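Local coordinates for protein botulinum neurotoxin type G (Clostridium botulinum, PDB 3MPP) that brings a clostridial neurotoxin to its host cells, its receptor-binding domain adhering to the cell surface so that the light chain can be translocated into the cytosol, at residues 86-92 with 104-110; 132-136 with 273-279; 264-268 with 278-282. The protein carries 4 engineered substitutions. All coordinates share one frame; numbering follows the deposited sequence.

Contact 1: 86-92 with 104-110; sequences YLQNEYT and KVSIKGN
Gly109 sits over the face of the Tyr86 ring, its CA 3.5 Å from the ring centroid and only 10° off the ring normal, a CH-pi contact. Tyr86 reaches this position because its CG is anti to the backbone N (chi1 173°), which brings the ring from the last turn of helix 83-88 against the turn that follows strand 103-108. The second close-packed point is the antiparallel hydrogen-bonded pair Tyr91 and Ile107. Tyr91 N bonds Ile107 O at 2.9 Å, and Ile107 N returns the bond to Tyr91 O at 2.8 Å. On the same face of the sheet the two side chains run alongside each other, with Ile107 CB over the Tyr91 ring and Ile107 CG2 3.7 Å from Tyr91 CZ.

The face carrying Glu90, Thr92, Lys104, Ser106 and Lys108 is polar and hydrated. Ser106 OG donates to Glu90 OE2 at 2.6 Å, arriving on the anti side of the carboxylate, while Glu90 OE1 reaches Lys108 NZ through a water. A second water joins Thr92 OG1 to Lys104 NZ. Apart from this face, where helix gives way to strand, a third water accepts a hydrogen bond from Gly109 N and donates to Tyr86 O and Asn89 O, bridging the two backbones. Strands 90-98 and 103-108 form a hairpin within a seven-stranded antiparallel sheet of the N-terminal subdomain, flanked by strands 181-187 and 111-117 respectively.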
loop_
_atom_site.group_PDB
_atom_site.type_symbol
_atom_site.label_atom_id
_atom_site.label_comp_id
_atom_site.label_asym_id
_atom_site.label_seq_id
_atom_site.Cartn_x
_atom_site.Cartn_y
_atom_site.Cartn_z
ATOM N N TYR A 86 -3.411 5.719 -20.877
ATOM C CA TYR A 86 -3.756 5.150 -19.584
ATOM C C TYR A 86 -5.263 4.885 -19.511
ATOM O O TYR A 86 -5.693 3.806 -19.101
ATOM C CB TYR A 86 -3.273 6.091 -18.470
ATOM C CG TYR A 86 -3.703 5.743 -17.053
ATOM C CD1 TYR A 86 -2.941 4.887 -16.260
ATOM C CD2 TYR A 86 -4.851 6.309 -16.494
ATOM C CE1 TYR A 86 -3.322 4.581 -14.955
ATOM C CE2 TYR A 86 -5.233 6.017 -15.177
ATOM C CZ TYR A 86 -4.468 5.155 -14.424
ATOM O OH TYR A 86 -4.834 4.862 -13.140
ATOM N N LEU A 87 -6.060 5.853 -19.948
ATOM C CA LEU A 87 -7.514 5.730 -19.882
ATOM C C LEU A 87 -8.119 4.761 -20.897
ATOM O O LEU A 87 -9.127 4.120 -20.618
ATOM C CB LEU A 87 -8.171 7.100 -20.072
ATOM C CG LEU A 87 -8.038 8.039 -18.882
ATOM C CD1 LEU A 87 -8.772 9.343 -19.158
ATOM C CD2 LEU A 87 -8.590 7.347 -17.653
ATOM N N GLN A 88 -7.517 4.664 -22.077
ATOM C CA GLN A 88 -8.178 3.977 -23.188
ATOM C C GLN A 88 -7.655 2.568 -23.468
ATOM O O GLN A 88 -8.311 1.780 -24.153
ATOM C CB GLN A 88 -8.092 4.840 -24.449
ATOM C CG GLN A 88 -8.781 6.198 -24.284
ATOM C CD GLN A 88 -8.763 7.030 -25.552
ATOM O OE1 GLN A 88 -8.635 6.499 -26.655
ATOM N NE2 GLN A 88 -8.897 8.343 -25.400
ATOM N N ASN A 89 -6.478 2.250 -22.943
ATOM C CA ASN A 89 -5.847 0.959 -23.240
ATOM C C ASN A 89 -6.177 -0.076 -22.170
ATOM O O ASN A 89 -5.666 -0.016 -21.052
ATOM C CB ASN A 89 -4.332 1.133 -23.429
ATOM C CG ASN A 89 -3.569 -0.199 -23.614
ATOM O OD1 ASN A 89 -2.500 -0.378 -23.034
ATOM N ND2 ASN A 89 -4.087 -1.099 -24.446
ATOM N N GLU A 90 -7.072 -0.999 -22.515
ATOM C CA GLU A 90 -7.380 -2.116 -21.640
ATOM C C GLU A 90 -6.490 -3.293 -21.995
ATOM O O GLU A 90 -6.370 -3.669 -23.162
ATOM C CB GLU A 90 -8.862 -2.516 -21.729
ATOM C CG GLU A 90 -9.224 -3.647 -20.765
ATOM C CD GLU A 90 -10.648 -4.148 -20.919
ATOM O OE1 GLU A 90 -11.436 -3.506 -21.637
ATOM O OE2 GLU A 90 -10.976 -5.190 -20.318
ATOM N N TYR A 91 -5.846 -3.865 -20.989
ATOM C CA TYR A 91 -4.964 -4.998 -21.223
ATOM C C TYR A 91 -5.208 -6.072 -20.183
ATOM O O TYR A 91 -5.458 -5.779 -19.021
ATOM C CB TYR A 91 -3.486 -4.571 -21.230
ATOM C CG TYR A 91 -3.041 -3.814 -19.995
ATOM C CD1 TYR A 91 -2.475 -4.480 -18.908
ATOM C CD2 TYR A 91 -3.192 -2.433 -19.916
ATOM C CE1 TYR A 91 -2.063 -3.778 -17.762
ATOM C CE2 TYR A 91 -2.793 -1.727 -18.790
ATOM C CZ TYR A 91 -2.229 -2.402 -17.721
ATOM O OH TYR A 91 -1.854 -1.687 -16.617
ATOM N N THR A 92 -5.160 -7.321 -20.628
ATOM C CA THR A 92 -5.320 -8.462 -19.749
ATOM C C THR A 92 -4.049 -8.605 -18.908
ATOM O O THR A 92 -2.945 -8.280 -19.368
ATOM C CB THR A 92 -5.560 -9.728 -20.599
ATOM O OG1 THR A 92 -6.685 -9.494 -21.438
ATOM C CG2 THR A 92 -5.837 -10.946 -19.734
ATOM N N LYS A 104 -10.987 -13.673 -17.394
ATOM C CA LYS A 104 -9.779 -12.867 -17.434
ATOM C C LYS A 104 -9.897 -11.693 -16.480
ATOM O O LYS A 104 -10.987 -11.160 -16.262
ATOM C CB LYS A 104 -9.512 -12.370 -18.855
ATOM C CG LYS A 104 -10.447 -11.268 -19.319
ATOM C CD LYS A 104 -10.162 -10.871 -20.766
ATOM C CE LYS A 104 -11.097 -9.755 -21.228
ATOM N NZ LYS A 104 -10.649 -9.115 -22.503
ATOM N N VAL A 105 -8.763 -11.319 -15.898
ATOM C CA VAL A 105 -8.639 -10.084 -15.156
ATOM C C VAL A 105 -7.868 -9.108 -16.044
ATOM O O VAL A 105 -6.801 -9.436 -16.584
ATOM C CB VAL A 105 -7.900 -10.307 -13.814
ATOM C CG1 VAL A 105 -7.643 -8.976 -13.105
ATOM C CG2 VAL A 105 -8.700 -11.246 -12.918
ATOM N N SER A 106 -8.425 -7.919 -16.230
ATOM C CA SER A 106 -7.764 -6.907 -17.046
ATOM C C SER A 106 -7.701 -5.559 -16.317
ATOM O O SER A 106 -8.404 -5.318 -15.333
ATOM C CB SER A 106 -8.467 -6.767 -18.397
ATOM O OG SER A 106 -9.761 -6.224 -18.236
ATOM N N ILE A 107 -6.833 -4.692 -16.801
ATOM C CA ILE A 107 -6.685 -3.375 -16.228
ATOM C C ILE A 107 -6.958 -2.376 -17.337
ATOM O O ILE A 107 -6.548 -2.578 -18.484
ATOM C CB ILE A 107 -5.269 -3.179 -15.640
ATOM C CG1 ILE A 107 -5.112 -4.021 -14.365
ATOM C CG2 ILE A 107 -5.002 -1.697 -15.374
ATOM C CD1 ILE A 107 -3.751 -3.917 -13.703
ATOM N N LYS A 108 -7.714 -1.335 -17.016
ATOM C CA LYS A 108 -7.891 -0.238 -17.950
ATOM C C LYS A 108 -7.777 1.064 -17.168
ATOM O O LYS A 108 -8.744 1.538 -16.565
ATOM C CB LYS A 108 -9.239 -0.332 -18.670
ATOM C CG LYS A 108 -9.383 0.626 -19.851
ATOM C CD LYS A 108 -10.796 0.581 -20.414
ATOM C CE LYS A 108 -10.945 1.415 -21.678
ATOM N NZ LYS A 108 -12.359 1.365 -22.152
ATOM N N GLY A 109 -6.578 1.626 -17.162
ATOM C CA GLY A 109 -6.338 2.846 -16.424
ATOM C C GLY A 109 -6.597 2.614 -14.952
ATOM O O GLY A 109 -5.970 1.761 -14.326
ATOM N N ASN A 110 -7.539 3.372 -14.408
ATOM C CA ASN A 110 -7.882 3.296 -13.004
ATOM C C ASN A 110 -9.021 2.308 -12.748
ATOM O O ASN A 110 -9.732 2.410 -11.747
ATOM C CB ASN A 110 -8.251 4.681 -12.484
ATOM C CG ASN A 110 -9.380 5.313 -13.274
ATOM O OD1 ASN A 110 -9.478 5.137 -14.494
ATOM N ND2 ASN A 110 -10.242 6.053 -12.584
HETATM O O HOH W 1 -4.552 1.456 -19.244
HETATM O O HOH W 2 -10.976 2.243 -25.093
HETATM O O HOH W 3 -11.884 -1.372 -23.403
HETATM O O HOH W 4 -8.506 -7.599 -21.957
#

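Contact 2: 132-136 with 273-279; sequences IKDNI and AINYQNL
Asn275, with CG anti to the backbone N (chi1 165°), joins the two segments through both hydrogens of its ND2. Asn275 ND2 donates to Lys133 O at 2.9 Å and to Asn135 OD1 at 3.1 Å; both acceptors lie close to the Asn275 amide plane, although ND2 stands well above the carbonyl plane of each. Two such bonds fix the rotation of the amide. Beside it, the Asn135 and Gln277 amides stack with planes 13° apart, Asn135 CB touching Gln277 OE1 at 3.4 Å. Backbone bonds bracket the group: Asn275 N to Ile132 O at 3.1 Å and Gln277 N to Asn135 O at 3.0 Å. An irregular loop of the N-terminal receptor-binding subdomain thus docks along strand 275-277, an outer strand of a small three-stranded sheet in the C-terminal subdomain. Apolar pairs lie toward the two ends, Ile132 CD1 on Ile274 CG2 at 3.5 Å and, more loosely, Ile136 CD1 on Leu279 CD2. One water spans Asn135 OD1 and Asn275 OD1, and another joins Asn135 O to Gln277 O. In the next shell, Asn270 ND2 donates to Asn275 OD1 and Asn249 ND2 to Gln277 OE1, giving both amide oxygens a further partner.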
loop_
_atom_site.group_PDB
_atom_site.type_symbol
_atom_site.label_atom_id
_atom_site.label_comp_id
_atom_site.label_asym_id
_atom_site.label_seq_id
_atom_site.Cartn_x
_atom_site.Cartn_y
_atom_site.Cartn_z
ATOM N N ILE A 132 -8.920 9.185 -10.009
ATOM C CA ILE A 132 -7.612 9.725 -10.336
ATOM C C ILE A 132 -7.658 11.243 -10.213
ATOM O O ILE A 132 -6.878 11.956 -10.842
ATOM C CB ILE A 132 -7.157 9.299 -11.751
ATOM C CG1 ILE A 132 -8.223 9.649 -12.793
ATOM C CG2 ILE A 132 -6.888 7.806 -11.786
ATOM C CD1 ILE A 132 -7.819 9.242 -14.199
ATOM N N LYS A 133 -8.577 11.736 -9.389
ATOM C CA LYS A 133 -8.684 13.177 -9.179
ATOM C C LYS A 133 -8.553 13.577 -7.712
ATOM O O LYS A 133 -8.609 14.760 -7.384
ATOM C CB LYS A 133 -9.997 13.714 -9.762
ATOM C CG LYS A 133 -10.112 13.505 -11.267
ATOM C CD LYS A 133 -11.524 13.810 -11.759
ATOM C CE LYS A 133 -11.653 13.567 -13.258
ATOM N NZ LYS A 133 -13.076 13.702 -13.709
ATOM N N ASP A 134 -8.374 12.602 -6.830
ATOM C CA ASP A 134 -8.276 12.905 -5.402
ATOM C C ASP A 134 -6.877 13.394 -5.056
ATOM O O ASP A 134 -5.891 12.922 -5.618
ATOM C CB ASP A 134 -8.639 11.684 -4.554
ATOM C CG ASP A 134 -10.136 11.375 -4.579
ATOM O OD1 ASP A 134 -10.925 12.208 -5.078
ATOM O OD2 ASP A 134 -10.519 10.293 -4.103
ATOM N N ASN A 135 -6.794 14.336 -4.124
ATOM C CA ASN A 135 -5.498 14.801 -3.659
ATOM C C ASN A 135 -4.624 13.651 -3.183
ATOM O O ASN A 135 -3.427 13.632 -3.457
ATOM C CB ASN A 135 -5.663 15.835 -2.548
ATOM C CG ASN A 135 -6.213 17.147 -3.063
ATOM O OD1 ASN A 135 -5.875 17.583 -4.166
ATOM N ND2 ASN A 135 -7.061 17.782 -2.273
ATOM N N ILE A 136 -5.227 12.712 -2.450
ATOM C CA ILE A 136 -4.511 11.555 -1.928
ATOM C C ILE A 136 -5.318 10.289 -2.211
ATOM O O ILE A 136 -6.506 10.222 -1.921
ATOM C CB ILE A 136 -4.257 11.677 -0.383
ATOM C CG1 ILE A 136 -3.538 12.986 -0.037
ATOM C CG2 ILE A 136 -3.469 10.481 0.152
ATOM C CD1 ILE A 136 -2.055 13.010 -0.399
ATOM N N ALA A 273 -7.708 15.643 -17.026
ATOM C CA ALA A 273 -8.155 14.314 -16.642
ATOM C C ALA A 273 -7.820 13.949 -15.209
ATOM O O ALA A 273 -8.476 13.092 -14.627
ATOM C CB ALA A 273 -7.572 13.274 -17.586
ATOM N N ILE A 274 -6.796 14.575 -14.639
ATOM C CA ILE A 274 -6.297 14.106 -13.349
ATOM C C ILE A 274 -5.916 15.226 -12.381
ATOM O O ILE A 274 -5.762 16.387 -12.762
ATOM C CB ILE A 274 -5.096 13.138 -13.527
ATOM C CG1 ILE A 274 -3.950 13.824 -14.269
ATOM C CG2 ILE A 274 -5.511 11.881 -14.271
ATOM C CD1 ILE A 274 -2.953 14.495 -13.342
ATOM N N ASN A 275 -5.765 14.850 -11.121
ATOM C CA ASN A 275 -5.296 15.763 -10.080
ATOM C C ASN A 275 -4.718 14.962 -8.941
ATOM O O ASN A 275 -5.288 13.936 -8.547
ATOM C CB ASN A 275 -6.447 16.616 -9.542
ATOM C CG ASN A 275 -6.084 17.310 -8.242
ATOM O OD1 ASN A 275 -5.331 18.284 -8.237
ATOM N ND2 ASN A 275 -6.595 16.792 -7.128
ATOM N N TYR A 276 -3.585 15.422 -8.415
ATOM C CA TYR A 276 -2.966 14.808 -7.246
ATOM C C TYR A 276 -2.110 15.816 -6.506
ATOM O O TYR A 276 -1.574 16.741 -7.111
ATOM C CB TYR A 276 -2.071 13.616 -7.639
ATOM C CG TYR A 276 -0.878 13.972 -8.500
ATOM C CD1 TYR A 276 0.355 14.269 -7.933
ATOM C CD2 TYR A 276 -0.980 13.980 -9.899
ATOM C CE1 TYR A 276 1.464 14.589 -8.729
ATOM C CE2 TYR A 276 0.118 14.296 -10.699
ATOM C CZ TYR A 276 1.333 14.599 -10.109
ATOM O OH TYR A 276 2.411 14.912 -10.904
ATOM N N GLN A 277 -1.951 15.609 -5.203
ATOM C CA GLN A 277 -0.979 16.383 -4.445
ATOM C C GLN A 277 0.356 15.666 -4.401
ATOM O O GLN A 277 0.400 14.438 -4.344
ATOM C CB GLN A 277 -1.497 16.675 -3.034
ATOM C CG GLN A 277 -2.553 17.797 -3.044
ATOM C CD GLN A 277 -3.107 18.068 -1.668
ATOM O OE1 GLN A 277 -3.042 17.212 -0.781
ATOM N NE2 GLN A 277 -3.672 19.253 -1.483
ATOM N N ASN A 278 1.441 16.439 -4.445
ATOM C CA ASN A 278 2.799 15.890 -4.331
ATOM C C ASN A 278 3.100 15.272 -2.960
ATOM O O ASN A 278 2.624 15.762 -1.941
ATOM C CB ASN A 278 3.826 16.985 -4.648
ATOM C CG ASN A 278 3.834 17.343 -6.109
ATOM O OD1 ASN A 278 3.645 18.505 -6.495
ATOM N ND2 ASN A 278 4.012 16.336 -6.940
ATOM N N LEU A 279 3.909 14.212 -2.969
ATOM C CA LEU A 279 4.231 13.386 -1.808
ATOM C C LEU A 279 5.661 13.556 -1.345
ATOM O O LEU A 279 5.974 13.422 -0.153
ATOM C CB LEU A 279 4.049 11.904 -2.166
ATOM C CG LEU A 279 2.639 11.530 -2.631
ATOM C CD1 LEU A 279 2.542 10.033 -2.850
ATOM C CD2 LEU A 279 1.611 11.992 -1.586
HETATM O O HOH W 5 -1.340 12.144 -4.090
HETATM O O HOH W 6 -5.384 20.038 -5.883
#

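Contact 3: 264-268 with 278-282; sequences APRTN and NLYLG
At the open end of the hairpin formed by strands 260-270 and 275-277, Thr267 and Asn278 face each other and are joined through both backbone and side chain. Asn278 N donates to Thr267 O at 2.9 Å, and Thr267 OG1 donates to Asn278 OD1, also at 2.9 Å, in the carbonyl plane on a lone pair. The hydroxyl is brought to the amide by a chi1 of 49°, which sets OG1 between the backbone N and the carbonyl carbon. From the neighbouring residue, Arg266 stretches out from CG to NE and its NH1 meets Asn278 O at 3.0 Å, again on a lone pair, though the bond is bent to 142° at the hydrogen. All this belongs to the C-terminal subdomain, the beta-trefoil half of the receptor-binding domain, where the chain leaves the hairpin through an inverse gamma turn centred on Tyr280. That turn returns Leu281 toward strand 260-270, and its CD1 settles 3.8 Å from Thr267 N and 3.9 Å from Arg266 CA. A water accepts from Arg266 NH1 and donates to Leu279 O. Farther out, Arg266 NE donates to Gln248 O, while Glu431 holds the backbone N of both Leu279 and Tyr280.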
loop_
_atom_site.group_PDB
_atom_site.type_symbol
_atom_site.label_atom_id
_atom_site.label_comp_id
_atom_site.label_asym_id
_atom_site.label_seq_id
_atom_site.Cartn_x
_atom_site.Cartn_y
_atom_site.Cartn_z
ATOM N N ALA A 264 3.117 22.843 5.993
ATOM C CA ALA A 264 2.949 23.659 4.804
ATOM C C ALA A 264 1.994 22.913 3.883
ATOM O O ALA A 264 1.956 21.686 3.895
ATOM C CB ALA A 264 4.303 23.893 4.120
ATOM N N PRO A 265 1.207 23.646 3.081
ATOM C CA PRO A 265 0.266 22.975 2.180
ATOM C C PRO A 265 1.003 22.202 1.086
ATOM O O PRO A 265 1.954 22.733 0.508
ATOM C CB PRO A 265 -0.524 24.132 1.548
ATOM C CG PRO A 265 -0.195 25.342 2.349
ATOM C CD PRO A 265 1.145 25.114 2.973
ATOM N N ARG A 266 0.565 20.978 0.800
ATOM C CA ARG A 266 1.123 20.216 -0.317
ATOM C C ARG A 266 0.857 20.960 -1.622
ATOM O O ARG A 266 -0.199 21.564 -1.806
ATOM C CB ARG A 266 0.471 18.835 -0.416
ATOM C CG ARG A 266 0.845 17.883 0.698
ATOM C CD ARG A 266 0.252 16.479 0.481
ATOM N NE ARG A 266 0.583 15.657 1.640
ATOM C CZ ARG A 266 1.792 15.172 1.868
ATOM N NH1 ARG A 266 2.765 15.381 0.984
ATOM N NH2 ARG A 266 2.024 14.476 2.966
ATOM N N THR A 267 1.807 20.901 -2.536
ATOM C CA THR A 267 1.573 21.420 -3.873
ATOM C C THR A 267 0.867 20.330 -4.642
ATOM O O THR A 267 0.761 19.198 -4.167
ATOM C CB THR A 267 2.893 21.749 -4.580
ATOM O OG1 THR A 267 3.787 20.628 -4.459
ATOM C CG2 THR A 267 3.530 22.975 -3.935
ATOM N N ASN A 268 0.405 20.657 -5.844
ATOM C CA ASN A 268 -0.374 19.709 -6.613
ATOM C C ASN A 268 -0.083 19.786 -8.095
ATOM O O ASN A 268 0.558 20.719 -8.575
ATOM C CB ASN A 268 -1.855 19.966 -6.395
ATOM C CG ASN A 268 -2.264 21.331 -6.867
ATOM O OD1 ASN A 268 -2.279 21.599 -8.061
ATOM N ND2 ASN A 268 -2.580 22.213 -5.934
ATOM N N ASN A 278 1.441 16.439 -4.445
ATOM C CA ASN A 278 2.799 15.890 -4.331
ATOM C C ASN A 278 3.100 15.272 -2.960
ATOM O O ASN A 278 2.624 15.762 -1.941
ATOM C CB ASN A 278 3.826 16.985 -4.648
ATOM C CG ASN A 278 3.834 17.343 -6.109
ATOM O OD1 ASN A 278 3.645 18.505 -6.495
ATOM N ND2 ASN A 278 4.012 16.336 -6.940
ATOM N N LEU A 279 3.909 14.212 -2.969
ATOM C CA LEU A 279 4.231 13.386 -1.808
ATOM C C LEU A 279 5.661 13.556 -1.345
ATOM O O LEU A 279 5.974 13.422 -0.153
ATOM C CB LEU A 279 4.049 11.904 -2.166
ATOM C CG LEU A 279 2.639 11.530 -2.631
ATOM C CD1 LEU A 279 2.542 10.033 -2.850
ATOM C CD2 LEU A 279 1.611 11.992 -1.586
ATOM N N TYR A 280 6.553 13.802 -2.293
ATOM C CA TYR A 280 7.956 13.909 -1.950
ATOM C C TYR A 280 8.304 15.339 -1.543
ATOM O O TYR A 280 8.984 16.040 -2.275
ATOM C CB TYR A 280 8.820 13.474 -3.126
ATOM C CG TYR A 280 8.472 12.128 -3.693
ATOM C CD1 TYR A 280 8.117 11.073 -2.868
ATOM C CD2 TYR A 280 8.571 11.888 -5.062
ATOM C CE1 TYR A 280 7.842 9.810 -3.400
ATOM C CE2 TYR A 280 8.293 10.641 -5.591
ATOM C CZ TYR A 280 7.930 9.607 -4.757
ATOM O OH TYR A 280 7.649 8.365 -5.301
ATOM N N LEU A 281 7.833 15.751 -0.372
ATOM C CA LEU A 281 7.946 17.141 0.088
ATOM C C LEU A 281 8.380 17.156 1.544
ATOM O O LEU A 281 8.038 16.248 2.287
ATOM C CB LEU A 281 6.584 17.837 -0.013
ATOM C CG LEU A 281 5.951 18.002 -1.399
ATOM C CD1 LEU A 281 4.536 18.565 -1.253
ATOM C CD2 LEU A 281 6.821 18.939 -2.235
ATOM N N GLY A 282 9.120 18.184 1.952
ATOM C CA GLY A 282 9.447 18.372 3.359
ATOM C C GLY A 282 10.631 17.580 3.897
ATOM O O GLY A 282 11.522 17.179 3.151
HETATM O O HOH W 7 5.000 14.046 2.151
HETATM O O HOH W 8 3.632 19.593 -9.328
#

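In the fold
From the N terminus, contact 1 comes first and closes a short local loop, the hairpin of strands 90-98 and 103-108. Contact 2 then opens in the loop after strand 123-129 and spans 136 residues before it closes, tying the N-terminal subdomain to the C-terminal one. Contact 3 opens late within that span, at 264-268, and closes on 278-282, overlapping contact 2 at Asn278 and Leu279, so 273-279 serves the domain interface while its last two residues also take part in contact 3. Contacts 1 and 2 meet where Ile132 packs on Tyr86, Leu87 and Asn110; contacts 1 and 3 stay about 14 Å apart at their nearest atoms. The three form a chain of packing from the N-terminal sheet into the trefoil.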